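Local coordinates for protein lymphotactin (PDB 2NYZ) that acts as a C-class chemokine, probably attracting lymphocytes but not monocytes or neutrophils through binding to a chemokine receptor, at residues Val12-Gln17 against Gly32-Val37. Numbering follows the deposited sequence.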
ATOM      1  N   VAL D  12       3.174  15.559 -25.385  1.00 52.61           N
ATOM      2  CA  VAL D  12       3.858  14.474 -24.719  1.00 48.19           C
ATOM      3  C   VAL D  12       2.849  13.405 -24.358  1.00 47.40           C
ATOM      4  O   VAL D  12       3.148  12.219 -24.411  1.00 48.52           O
ATOM      5  CB  VAL D  12       4.551  14.980 -23.461  1.00 46.88           C
ATOM      6  CG1 VAL D  12       5.213  13.834 -22.732  1.00 41.87           C
ATOM      7  CG2 VAL D  12       5.564  16.045 -23.843  1.00 40.10           C
ATOM      8  N   SER D  13       1.645  13.836 -24.002  1.00 45.85           N
ATOM      9  CA  SER D  13       0.577  12.918 -23.636  1.00 47.57           C
ATOM     10  C   SER D  13      -0.712  13.266 -24.379  1.00 49.07           C
ATOM     11  O   SER D  13      -0.995  14.436 -24.649  1.00 49.24           O
ATOM     12  CB  SER D  13       0.324  12.963 -22.126  1.00 48.99           C
ATOM     13  OG  SER D  13       1.374  12.352 -21.396  1.00 51.23           O
ATOM     14  N   LEU D  14      -1.491  12.244 -24.712  1.00 47.62           N
ATOM     15  CA  LEU D  14      -2.742  12.459 -25.417  1.00 47.51           C
ATOM     16  C   LEU D  14      -3.880  12.327 -24.419  1.00 46.42           C
ATOM     17  O   LEU D  14      -3.838  11.471 -23.533  1.00 47.13           O
ATOM     18  CB  LEU D  14      -2.885  11.443 -26.555  1.00 50.91           C
ATOM     19  CG  LEU D  14      -1.794  11.481 -27.637  1.00 50.40           C
ATOM     20  CD1 LEU D  14      -2.105  10.457 -28.716  1.00 50.74           C
ATOM     21  CD2 LEU D  14      -1.708  12.874 -28.251  1.00 49.60           C
ATOM     22  N   THR D  15      -4.887  13.183 -24.548  1.00 43.56           N
ATOM     23  CA  THR D  15      -6.000  13.139 -23.621  1.00 43.37           C
ATOM     24  C   THR D  15      -6.618  11.769 -23.634  1.00 43.13           C
ATOM     25  O   THR D  15      -6.522  11.052 -24.616  1.00 42.70           O
ATOM     26  CB  THR D  15      -7.094  14.125 -23.976  1.00 45.62           C
ATOM     27  OG1 THR D  15      -8.069  14.129 -22.926  1.00 44.66           O
ATOM     28  CG2 THR D  15      -7.763  13.716 -25.279  1.00 42.03           C
ATOM     29  N   THR D  16      -7.267  11.413 -22.538  1.00 45.41           N
ATOM     30  CA  THR D  16      -7.891  10.111 -22.440  1.00 48.97           C
ATOM     31  C   THR D  16      -9.408  10.234 -22.349  1.00 50.04           C
ATOM     32  O   THR D  16     -10.114   9.238 -22.187  1.00 50.81           O
ATOM     33  CB  THR D  16      -7.344   9.343 -21.231  1.00 47.50           C
ATOM     34  OG1 THR D  16      -7.976   8.064 -21.166  1.00 56.92           O
ATOM     35  CG2 THR D  16      -7.600  10.118 -19.946  1.00 52.01           C
ATOM     36  N   GLN D  17      -9.894  11.466 -22.468  1.00 52.53           N
ATOM     37  CA  GLN D  17     -11.324  11.760 -22.436  1.00 55.78           C
ATOM     38  C   GLN D  17     -11.735  12.397 -23.748  1.00 54.43           C
ATOM     39  O   GLN D  17     -11.034  13.257 -24.278  1.00 53.64           O
ATOM     40  CB  GLN D  17     -11.664  12.735 -21.313  1.00 62.61           C
ATOM     41  CG  GLN D  17     -11.882  12.087 -19.973  1.00 75.64           C
ATOM     42  CD  GLN D  17     -10.885  12.563 -18.961  1.00 83.73           C
ATOM     43  OE1 GLN D  17     -10.775  13.763 -18.699  1.00 94.90           O
ATOM     44  NE2 GLN D  17     -10.144  11.630 -18.380  1.00 84.15           N
ATOM     45  N   GLY D  32       5.135  15.122 -34.891  1.00 87.66           N
ATOM     46  CA  GLY D  32       6.469  14.854 -34.390  1.00 87.31           C
ATOM     47  C   GLY D  32       6.585  13.361 -34.138  1.00 87.42           C
ATOM     48  O   GLY D  32       5.913  12.563 -34.798  1.00 86.99           O
ATOM     49  N   SER D  33       7.430  12.972 -33.188  1.00 86.63           N
ATOM     50  CA  SER D  33       7.601  11.557 -32.861  1.00 85.06           C
ATOM     51  C   SER D  33       6.270  10.995 -32.357  1.00 82.89           C
ATOM     52  O   SER D  33       6.037   9.781 -32.348  1.00 80.23           O
ATOM     53  CB  SER D  33       8.693  11.394 -31.799  1.00 83.76           C
ATOM     54  OG  SER D  33       8.499  12.298 -30.724  1.00 86.23           O
ATOM     55  N   LEU D  34       5.401  11.907 -31.940  1.00 81.56           N
ATOM     56  CA  LEU D  34       4.081  11.563 -31.443  1.00 78.63           C
ATOM     57  C   LEU D  34       3.115  12.503 -32.140  1.00 77.20           C
ATOM     58  O   LEU D  34       2.751  13.551 -31.601  1.00 76.86           O
ATOM     59  CB  LEU D  34       4.007  11.770 -29.930  1.00 74.65           C
ATOM     60  CG  LEU D  34       2.651  11.529 -29.272  1.00 70.23           C
ATOM     61  CD1 LEU D  34       2.234  10.086 -29.469  1.00 69.19           C
ATOM     62  CD2 LEU D  34       2.739  11.863 -27.794  1.00 72.46           C
ATOM     63  N   ARG D  35       2.724  12.136 -33.355  1.00 75.67           N
ATOM     64  CA  ARG D  35       1.800  12.956 -34.126  1.00 73.16           C
ATOM     65  C   ARG D  35       0.478  13.008 -33.381  1.00 69.51           C
ATOM     66  O   ARG D  35       0.079  12.030 -32.741  1.00 67.36           O
ATOM     67  CB  ARG D  35       1.582  12.362 -35.521  1.00 74.92           C
ATOM     68  CG  ARG D  35       0.879  13.312 -36.472  1.00 79.95           C
ATOM     69  CD  ARG D  35       0.522  12.646 -37.787  1.00 88.91           C
ATOM     70  NE  ARG D  35      -0.584  11.705 -37.637  1.00 95.55           N
ATOM     71  CZ  ARG D  35      -1.676  11.710 -38.394  1.00 98.52           C
ATOM     72  NH1 ARG D  35      -1.812  12.611 -39.363  1.00 96.81           N
ATOM     73  NH2 ARG D  35      -2.638  10.820 -38.178  1.00 99.54           N
ATOM     74  N   ALA D  36      -0.202  14.146 -33.460  1.00 65.84           N
ATOM     75  CA  ALA D  36      -1.469  14.284 -32.771  1.00 61.08           C
ATOM     76  C   ALA D  36      -2.299  15.446 -33.246  1.00 57.22           C
ATOM     77  O   ALA D  36      -1.809  16.364 -33.896  1.00 53.94           O
ATOM     78  CB  ALA D  36      -1.237  14.413 -31.280  1.00 64.56           C
ATOM     79  N   VAL D  37      -3.576  15.373 -32.906  1.00 55.82           N
ATOM     80  CA  VAL D  37      -4.537  16.401 -33.234  1.00 54.17           C
ATOM     81  C   VAL D  37      -4.627  17.283 -32.002  1.00 52.83           C
ATOM     82  O   VAL D  37      -4.931  16.800 -30.910  1.00 52.80           O
ATOM     83  CB  VAL D  37      -5.925  15.803 -33.489  1.00 53.70           C
ATOM     84  CG1 VAL D  37      -6.938  16.921 -33.691  1.00 52.52           C
ATOM     85  CG2 VAL D  37      -5.881  14.883 -34.694  1.00 57.99           C
TER
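The N-loop of this chemokine, the irregular chain that follows Cys11, meets the 30s loop between strands 24-28 and 37-41 where Leu14 and Leu34 each direct CB at the opposite loop. Leu34 CD2 rests 3.4 Å from Val12 O. CG of Leu34 stands anti to its own backbone N (chi1 176°), beside the carbonyl carbon. The two leucines meet more loosely, Leu14 CD1 lying 4.4 Å from Leu34 CD1, while the other branch of Leu14 packs on Ala36, CD2 to CB at 3.4 Å. No hydrogen bond joins the two segments, which bury 178 Å² in all, mostly by methyl groups. In the chemokine fold the disulfide Cys11-Cys48 ties the start of the N-loop to strand 46-49, and Thr15 adds a backbone hydrogen bond to Cys48; Ala36 is bonded through its backbone to Thr30. Farther along the N-loop, Thr15 OG1 accepts a nearly straight bond from Gln17 N (3.3 Å, 171°), forming an ST turn. Val12, whose CB is directed away from the 30s loop, packs against an aromatic side chain on the chain of another protein in the assembly.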